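Local coordinates for protein cystathionine beta-lyases/cystathionine gamma-synthases (Corynebacterium glutamicum, PDB 5X5H) that probably makes L,L-cystathionine from O-succinyl-L-homoserine and L-cysteine with the help of pyridoxal 5'-phosphate, a step of methionine biosynthesis, at residues A85-F90 / Y111-T116; S323-C328 / V379-N384. All coordinates share one frame; numbering follows the deposited sequence.

Interaction 1: A85-F90 / Y111-T116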
ATOM      1  N   ALA A  85     -14.602 -11.534 -13.459  1.00 10.73           N
ATOM      2  CA  ALA A  85     -15.444 -10.686 -14.314  1.00 10.66           C
ATOM      3  C   ALA A  85     -16.178 -11.571 -15.339  1.00 11.03           C
ATOM      4  O   ALA A  85     -17.346 -11.370 -15.657  1.00 12.80           O
ATOM      5  CB  ALA A  85     -14.575  -9.634 -14.994  1.00 12.05           C
ATOM      6  N   THR A  86     -15.444 -12.542 -15.916  1.00 10.76           N
ATOM      7  CA  THR A  86     -16.026 -13.475 -16.930  1.00 11.55           C
ATOM      8  C   THR A  86     -17.122 -14.278 -16.231  1.00 12.40           C
ATOM      9  O   THR A  86     -18.231 -14.425 -16.784  1.00 12.76           O
ATOM     10  CB  THR A  86     -14.933 -14.392 -17.480  1.00 12.20           C
ATOM     11  OG1 THR A  86     -13.929 -13.592 -18.176  1.00 13.82           O
ATOM     12  CG2 THR A  86     -15.463 -15.419 -18.472  1.00 12.34           C
ATOM     13  N   ASP A  87     -16.864 -14.817 -15.068  1.00 11.67           N
ATOM     14  CA  ASP A  87     -17.847 -15.597 -14.358  1.00 11.68           C
ATOM     15  C   ASP A  87     -19.112 -14.824 -14.070  1.00 12.47           C
ATOM     16  O   ASP A  87     -20.235 -15.302 -14.280  1.00 12.83           O
ATOM     17  CB  ASP A  87     -17.202 -16.084 -13.078  1.00 12.26           C
ATOM     18  CG  ASP A  87     -18.129 -16.891 -12.231  1.00 15.66           C
ATOM     19  OD1 ASP A  87     -18.470 -18.037 -12.676  1.00 16.05           O
ATOM     20  OD2 ASP A  87     -18.515 -16.510 -11.056  1.00 16.59           O
ATOM     21  N   ILE A  88     -18.975 -13.601 -13.614  1.00 11.61           N
ATOM     22  CA  ILE A  88     -20.145 -12.739 -13.357  1.00 11.85           C
ATOM     23  C   ILE A  88     -20.885 -12.474 -14.635  1.00 12.72           C
ATOM     24  O   ILE A  88     -22.144 -12.582 -14.638  1.00 13.32           O
ATOM     25  CB  ILE A  88     -19.706 -11.393 -12.722  1.00 14.73           C
ATOM     26  CG1 ILE A  88     -19.160 -11.580 -11.303  1.00 18.20           C
ATOM     27  CG2 ILE A  88     -20.895 -10.432 -12.680  1.00 16.27           C
ATOM     28  CD1 ILE A  88     -20.077 -12.244 -10.314  1.00 21.76           C
ATOM     29  N   LEU A  89     -20.221 -12.151 -15.748  1.00 12.57           N
ATOM     30  CA  LEU A  89     -20.941 -11.865 -16.969  1.00 14.86           C
ATOM     31  C   LEU A  89     -21.662 -13.115 -17.430  1.00 14.42           C
ATOM     32  O   LEU A  89     -22.855 -13.074 -17.848  1.00 15.65           O
ATOM     33  CB  LEU A  89     -19.976 -11.288 -18.046  1.00 19.04           C
ATOM     34  CG  LEU A  89     -20.327 -10.420 -19.186  1.00 21.83           C
ATOM     35  CD1 LEU A  89     -21.398  -9.419 -18.891  1.00 19.09           C
ATOM     36  CD2 LEU A  89     -18.998  -9.983 -19.767  1.00 25.70           C
ATOM     37  N   PHE A  90     -21.083 -14.294 -17.321  1.00 13.65           N
ATOM     38  CA  PHE A  90     -21.693 -15.548 -17.661  1.00 14.20           C
ATOM     39  C   PHE A  90     -22.994 -15.715 -16.846  1.00 14.68           C
ATOM     40  O   PHE A  90     -24.045 -16.191 -17.341  1.00 16.20           O
ATOM     41  CB  PHE A  90     -20.844 -16.806 -17.456  1.00 15.27           C
ATOM     42  CG  PHE A  90     -19.745 -17.054 -18.446  1.00 14.58           C
ATOM     43  CD1 PHE A  90     -19.522 -16.316 -19.583  1.00 17.00           C
ATOM     44  CD2 PHE A  90     -18.851 -18.031 -18.144  1.00 18.88           C
ATOM     45  CE1 PHE A  90     -18.429 -16.611 -20.458  1.00 18.10           C
ATOM     46  CE2 PHE A  90     -17.796 -18.328 -19.006  1.00 17.53           C
ATOM     47  CZ  PHE A  90     -17.639 -17.630 -20.136  1.00 16.35           C
ATOM     48  N   TYR A 111     -12.202 -21.216 -21.320  1.00 16.55           N
ATOM     49  CA  TYR A 111     -12.645 -22.534 -21.718  1.00 16.75           C
ATOM     50  C   TYR A 111     -12.896 -23.490 -20.522  1.00 14.54           C
ATOM     51  O   TYR A 111     -13.959 -24.106 -20.464  1.00 16.50           O
ATOM     52  CB  TYR A 111     -11.548 -23.201 -22.658  1.00 17.06           C
ATOM     53  CG  TYR A 111     -11.892 -24.712 -22.932  1.00 19.44           C
ATOM     54  CD1 TYR A 111     -12.946 -25.000 -23.733  1.00 19.19           C
ATOM     55  CD2 TYR A 111     -11.229 -25.698 -22.258  1.00 22.71           C
ATOM     56  CE1 TYR A 111     -13.340 -26.364 -23.902  1.00 21.39           C
ATOM     57  CE2 TYR A 111     -11.610 -27.021 -22.432  1.00 22.22           C
ATOM     58  CZ  TYR A 111     -12.606 -27.295 -23.265  1.00 22.08           C
ATOM     59  OH  TYR A 111     -12.990 -28.693 -23.368  1.00 29.49           O
ATOM     60  N   ARG A 112     -12.009 -23.500 -19.559  1.00 13.30           N
ATOM     61  CA  ARG A 112     -12.109 -24.325 -18.372  1.00 13.68           C
ATOM     62  C   ARG A 112     -13.342 -23.927 -17.605  1.00 15.52           C
ATOM     63  O   ARG A 112     -14.102 -24.759 -17.127  1.00 15.34           O
ATOM     64  CB  ARG A 112     -10.870 -24.286 -17.516  1.00 17.13           C
ATOM     65  CG  ARG A 112     -10.948 -25.062 -16.191  1.00 22.28           C
ATOM     66  CD  ARG A 112      -9.640 -25.006 -15.441  1.00 31.46           C
ATOM     67  NE  ARG A 112      -9.084 -23.634 -15.611  1.00 42.03           N
ATOM     68  CZ  ARG A 112      -8.479 -22.875 -14.693  1.00 45.29           C
ATOM     69  NH1 ARG A 112      -8.295 -23.279 -13.429  1.00 58.16           N
ATOM     70  NH2 ARG A 112      -8.052 -21.672 -15.046  1.00 34.70           N
ATOM     71  N   LEU A 113     -13.586 -22.641 -17.490  1.00 13.98           N
ATOM     72  CA  LEU A 113     -14.793 -22.226 -16.771  1.00 13.37           C
ATOM     73  C   LEU A 113     -16.049 -22.715 -17.418  1.00 14.32           C
ATOM     74  O   LEU A 113     -16.937 -23.217 -16.732  1.00 14.56           O
ATOM     75  CB  LEU A 113     -14.814 -20.668 -16.687  1.00 15.01           C
ATOM     76  CG  LEU A 113     -15.940 -20.004 -15.835  1.00 15.71           C
ATOM     77  CD1 LEU A 113     -15.963 -20.455 -14.420  1.00 16.34           C
ATOM     78  CD2 LEU A 113     -15.814 -18.471 -15.927  1.00 17.26           C
ATOM     79  N   ILE A 114     -16.164 -22.570 -18.726  1.00 13.87           N
ATOM     80  CA  ILE A 114     -17.350 -23.088 -19.433  1.00 16.32           C
ATOM     81  C   ILE A 114     -17.478 -24.622 -19.296  1.00 17.02           C
ATOM     82  O   ILE A 114     -18.520 -25.133 -18.938  1.00 17.31           O
ATOM     83  CB  ILE A 114     -17.277 -22.689 -20.886  1.00 18.39           C
ATOM     84  CG1 ILE A 114     -17.371 -21.146 -20.995  1.00 18.63           C
ATOM     85  CG2 ILE A 114     -18.402 -23.475 -21.621  1.00 20.15           C
ATOM     86  CD1 ILE A 114     -16.978 -20.609 -22.349  1.00 21.98           C
ATOM     87  N   ASP A 115     -16.371 -25.258 -19.621  1.00 15.80           N
ATOM     88  CA  ASP A 115     -16.422 -26.692 -19.857  1.00 17.79           C
ATOM     89  C   ASP A 115     -16.456 -27.471 -18.538  1.00 19.06           C
ATOM     90  O   ASP A 115     -17.119 -28.520 -18.501  1.00 18.46           O
ATOM     91  CB  ASP A 115     -15.249 -27.141 -20.650  1.00 19.19           C
ATOM     92  CG  ASP A 115     -15.274 -28.697 -20.878  1.00 21.03           C
ATOM     93  OD1 ASP A 115     -16.130 -29.137 -21.654  1.00 22.11           O
ATOM     94  OD2 ASP A 115     -14.470 -29.403 -20.267  1.00 20.91           O
ATOM     95  N   THR A 116     -15.770 -27.046 -17.477  1.00 15.06           N
ATOM     96  CA  THR A 116     -15.825 -27.730 -16.186  1.00 16.92           C
ATOM     97  C   THR A 116     -16.955 -27.259 -15.322  1.00 20.62           C
ATOM     98  O   THR A 116     -17.699 -28.059 -14.743  1.00 22.62           O
ATOM     99  CB  THR A 116     -14.438 -27.622 -15.463  1.00 19.10           C
ATOM    100  OG1 THR A 116     -13.425 -28.337 -16.178  1.00 21.96           O
ATOM    101  CG2 THR A 116     -14.544 -28.188 -14.045  1.00 22.10           C
TER
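Phe90 and Ile114 make the tightest apolar contact between these two helices: CE2 of the ring lies 3.5 Å from Ile114 CG1, and the neighbouring CZ reaches both CG1 and CD1 of the same residue. The two side chains cross at about a right angle, the isoleucine meeting the ring obliquely. Leu113 comes to the same corner of the ring, its CD2 3.7 Å from Phe90 CE2, so that CE2 is shared by both residues; here the side chains slide past each other in opposite directions. Chi1 of -174° sets Leu113 CG anti to its own backbone N, and chi2 of 57° then sets the CD branches, CD2 lying 4.0 Å from Thr86 CG2. That methyl in turn lies 3.5 Å above one face of the Phe90 ring, offset toward the rim, one turn earlier in the same helix.

The short axes approach to 11.0 Å at -41°, a separation bridged by side chains without any hydrogen bond across. Both helices belong to the α/β PLP-binding domain of this fold-type I enzyme and flank its large sheet: Ile114 rests on Ile100 and Leu102 of strand 99-103, while Trp148 of strand 144-150 meets the Phe90 ring edge-to-face. Thr86, whose OG1 is hydrogen-bonded to Gly82 O, has its side chain about 5 Å from the bound cofactor.

Asp87 touches Leu113 by plain van der Waals contact, its CA 3.9 Å from Leu113 CD2. Its carboxylate also passes the leucine, but its ionic partners are elsewhere: OD2 pairs with Arg91 of its own chain and OD1 with Arg91 of the second subunit. Ile235 of that subunit packs on both Asp87 and Leu113, placing this side of the contact at a subunit interface.

Interaction 2: S323-C328 / V379-N384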
ATOM      1  N   SER A 323      16.579 -20.026 -23.246  1.00 18.09           N
ATOM      2  CA  SER A 323      17.777 -19.398 -23.778  1.00 18.51           C
ATOM      3  C   SER A 323      17.802 -17.860 -23.701  1.00 18.33           C
ATOM      4  O   SER A 323      18.832 -17.235 -23.833  1.00 18.91           O
ATOM      5  CB  SER A 323      17.990 -19.768 -25.202  1.00 18.28           C
ATOM      6  OG  SER A 323      18.253 -21.166 -25.260  1.00 22.20           O
ATOM      7  N   THR A 324      16.609 -17.270 -23.605  1.00 18.47           N
ATOM      8  CA  THR A 324      16.535 -15.810 -23.537  1.00 18.16           C
ATOM      9  C   THR A 324      17.085 -15.333 -22.212  1.00 18.21           C
ATOM     10  O   THR A 324      16.881 -16.012 -21.135  1.00 20.11           O
ATOM     11  CB  THR A 324      15.108 -15.282 -23.746  1.00 18.40           C
ATOM     12  OG1 THR A 324      14.216 -15.960 -22.837  1.00 19.35           O
ATOM     13  CG2 THR A 324      14.691 -15.501 -25.149  1.00 17.58           C
ATOM     14  N   LYS A 325      17.760 -14.184 -22.176  1.00 16.94           N
ATOM     15  CA  LYS A 325      18.320 -13.642 -20.981  1.00 18.70           C
ATOM     16  C   LYS A 325      17.737 -12.305 -20.560  1.00 16.97           C
ATOM     17  O   LYS A 325      18.097 -11.834 -19.483  1.00 23.91           O
ATOM     18  CB  LYS A 325      19.801 -13.457 -21.184  1.00 24.92           C
ATOM     19  CG  LYS A 325      20.537 -14.772 -21.419  1.00 34.52           C
ATOM     20  CD  LYS A 325      22.027 -14.561 -21.504  1.00 42.56           C
ATOM     21  CE  LYS A 325      22.650 -13.900 -20.263  1.00 51.04           C
ATOM     22  NZ  LYS A 325      22.463 -14.670 -18.979  1.00 54.92           N
ATOM     23  N   LEU A 326      16.961 -11.664 -21.417  1.00 15.71           N
ATOM     24  CA  LEU A 326      16.255 -10.411 -21.047  1.00 15.30           C
ATOM     25  C   LEU A 326      14.797 -10.684 -20.956  1.00 16.91           C
ATOM     26  O   LEU A 326      14.150 -10.322 -19.965  1.00 18.55           O
ATOM     27  CB  LEU A 326      16.591  -9.360 -22.103  1.00 16.13           C
ATOM     28  CG  LEU A 326      15.893  -8.035 -21.949  1.00 18.44           C
ATOM     29  CD1 LEU A 326      16.173  -7.423 -20.599  1.00 19.77           C
ATOM     30  CD2 LEU A 326      16.449  -7.116 -23.041  1.00 18.52           C
ATOM     31  N   ILE A 327      14.225 -11.346 -21.960  1.00 14.04           N
ATOM     32  CA  ILE A 327      12.867 -11.805 -21.946  1.00 14.06           C
ATOM     33  C   ILE A 327      12.735 -12.917 -20.941  1.00 15.78           C
ATOM     34  O   ILE A 327      13.511 -13.905 -21.019  1.00 17.59           O
ATOM     35  CB  ILE A 327      12.390 -12.266 -23.325  1.00 14.53           C
ATOM     36  CG1 ILE A 327      12.651 -11.166 -24.390  1.00 15.01           C
ATOM     37  CG2 ILE A 327      10.921 -12.619 -23.405  1.00 14.14           C
ATOM     38  CD1 ILE A 327      12.412 -11.622 -25.812  1.00 18.01           C
ATOM     39  N   CYS A 328      11.807 -12.796 -20.004  1.00 12.89           N
ATOM     40  CA  CYS A 328      11.717 -13.767 -18.936  1.00 14.93           C
ATOM     41  C   CYS A 328      10.660 -14.799 -19.183  1.00 12.32           C
ATOM     42  O   CYS A 328       9.536 -14.557 -19.512  1.00 13.12           O
ATOM     43  CB  CYS A 328      11.367 -12.975 -17.666  1.00 14.33           C
ATOM     44  SG  CYS A 328      11.415 -13.966 -16.116  1.00 18.24           S
ATOM     45  N   VAL A 379      16.697 -12.046 -28.662  1.00 13.82           N
ATOM     46  CA  VAL A 379      16.065 -12.997 -29.571  1.00 14.56           C
ATOM     47  C   VAL A 379      17.108 -13.629 -30.480  1.00 18.00           C
ATOM     48  O   VAL A 379      17.038 -14.853 -30.664  1.00 17.90           O
ATOM     49  CB  VAL A 379      14.904 -12.358 -30.401  1.00 16.38           C
ATOM     50  CG1 VAL A 379      14.331 -13.331 -31.416  1.00 17.62           C
ATOM     51  CG2 VAL A 379      13.808 -11.862 -29.460  1.00 15.81           C
ATOM     52  N   GLU A 380      17.948 -12.850 -31.076  1.00 16.95           N
ATOM     53  CA  GLU A 380      19.019 -13.381 -32.002  1.00 16.89           C
ATOM     54  C   GLU A 380      19.900 -14.352 -31.280  1.00 17.05           C
ATOM     55  O   GLU A 380      20.072 -15.536 -31.823  1.00 17.60           O
ATOM     56  CB  GLU A 380      19.790 -12.256 -32.653  1.00 19.09           C
ATOM     57  CG  GLU A 380      20.863 -12.712 -33.632  1.00 21.73           C
ATOM     58  CD  GLU A 380      21.632 -11.532 -34.263  1.00 29.39           C
ATOM     59  OE1 GLU A 380      21.793 -10.470 -33.594  1.00 43.58           O
ATOM     60  OE2 GLU A 380      22.171 -11.711 -35.354  1.00 39.55           O
ATOM     61  N   GLN A 381      20.445 -14.078 -30.120  1.00 17.86           N
ATOM     62  CA  GLN A 381      21.298 -15.007 -29.396  1.00 17.25           C
ATOM     63  C   GLN A 381      20.563 -16.265 -28.986  1.00 21.59           C
ATOM     64  O   GLN A 381      21.091 -17.409 -29.068  1.00 23.08           O
ATOM     65  CB  GLN A 381      22.084 -14.337 -28.272  1.00 19.50           C
ATOM     66  CG  GLN A 381      21.186 -13.946 -27.059  1.00 17.67           C
ATOM     67  CD  GLN A 381      20.914 -15.046 -26.127  1.00 21.71           C
ATOM     68  OE1 GLN A 381      21.724 -15.992 -26.011  1.00 24.37           O
ATOM     69  NE2 GLN A 381      19.776 -15.002 -25.396  1.00 20.63           N
ATOM     70  N   ALA A 382      19.276 -16.146 -28.659  1.00 18.41           N
ATOM     71  CA  ALA A 382      18.526 -17.311 -28.270  1.00 17.98           C
ATOM     72  C   ALA A 382      18.289 -18.217 -29.457  1.00 17.52           C
ATOM     73  O   ALA A 382      18.427 -19.466 -29.336  1.00 19.53           O
ATOM     74  CB  ALA A 382      17.187 -16.909 -27.660  1.00 18.24           C
ATOM     75  N   LEU A 383      18.026 -17.679 -30.645  1.00 18.17           N
ATOM     76  CA  LEU A 383      17.807 -18.414 -31.874  1.00 19.63           C
ATOM     77  C   LEU A 383      19.162 -19.111 -32.159  1.00 24.73           C
ATOM     78  O   LEU A 383      19.132 -20.236 -32.614  1.00 25.16           O
ATOM     79  CB  LEU A 383      17.399 -17.615 -33.062  1.00 18.58           C
ATOM     80  CG  LEU A 383      15.975 -17.027 -32.974  1.00 20.42           C
ATOM     81  CD1 LEU A 383      15.808 -16.086 -34.149  1.00 20.45           C
ATOM     82  CD2 LEU A 383      14.896 -18.064 -32.922  1.00 19.75           C
ATOM     83  N   ASN A 384      20.276 -18.417 -31.967  1.00 20.37           N
ATOM     84  CA  ASN A 384      21.600 -19.034 -32.275  1.00 24.57           C
ATOM     85  C   ASN A 384      21.955 -20.156 -31.321  1.00 26.93           C
ATOM     86  O   ASN A 384      22.718 -21.068 -31.758  1.00 32.31           O
ATOM     87  CB  ASN A 384      22.689 -17.984 -32.380  1.00 23.37           C
ATOM     88  CG  ASN A 384      22.582 -17.086 -33.619  1.00 21.90           C
ATOM     89  OD1 ASN A 384      21.891 -17.382 -34.587  1.00 26.57           O
ATOM     90  ND2 ASN A 384      23.143 -15.904 -33.551  1.00 24.10           N
TER
HETATM   91  O   HOH W   1      21.349 -18.573 -24.918  1.00 35.39           O
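Gln381 reaches from its helix to the backbone of Ser323, and its path explains the polar half of the contact. From CB, the chain starts with CG between the backbone N and the carbonyl carbon (chi1 72°) and bends again at chi2 (82°), which places CD. CD itself is 3.8 Å from Ser323 O. At the tip, NE2 donates to Ser323 O over 2.9 Å; the N-H...O angle is 165°, and the acceptor lies nearly in the amide plane, although the donor is tilted from the plane of the carbonyl. NE2 also passes 3.8 Å from Thr324 CA and is hydrogen-bonded to Asp378 OD1. The other branch, OE1, accepts from a water at 2.8 Å that donates to Ser323 O as well, so amide and water together grip that one carbonyl oxygen.

Beside this polar bridge the packing is apolar. Ala382 CB touches two neighbours, 3.8 Å from Thr324 CG2 and 3.9 Å from Ser323 CB, where the backbones come closest. Later in the loop and nearly one turn earlier in the helix, Ile327 CD1 meets Val379 CG2 at 3.9 Å. The loop is also tied within itself by Thr324 OG1, which donates to Ile327 O.

Asp378, one residue before the helical segment, accepts the N-H of Lys325 at OD1 and those of Leu326 and Ile327 at OD2, holding this part of the loop against the helix. Together these bonds fasten the loop from helix 313-323 to strand 328-329 onto helix 372-384, a loop-to-helix tie within the smaller C-terminal α/β domain of fold-type I PLP enzymes.

How the interactions relate
Interaction 1 is a fully buried helix-helix contact in the large cofactor-binding domain, whereas interaction 2 is a partly buried loop-helix contact in the smaller C-terminal domain. They share no helix or strand: their centres lie 35 Å apart, their nearest atoms about 19 Å, and the first closes in sequence before the second opens. Their chemistry follows their places. The 85-90 / 111-116 pair meets through apolar side chains, with its charged group turned to a subunit interface and its threonine near the cofactor. The 323-328 / 379-384 pair combines aliphatic packing with a side-chain-to-backbone hydrogen bond and a bridging water, away from the annotated sites.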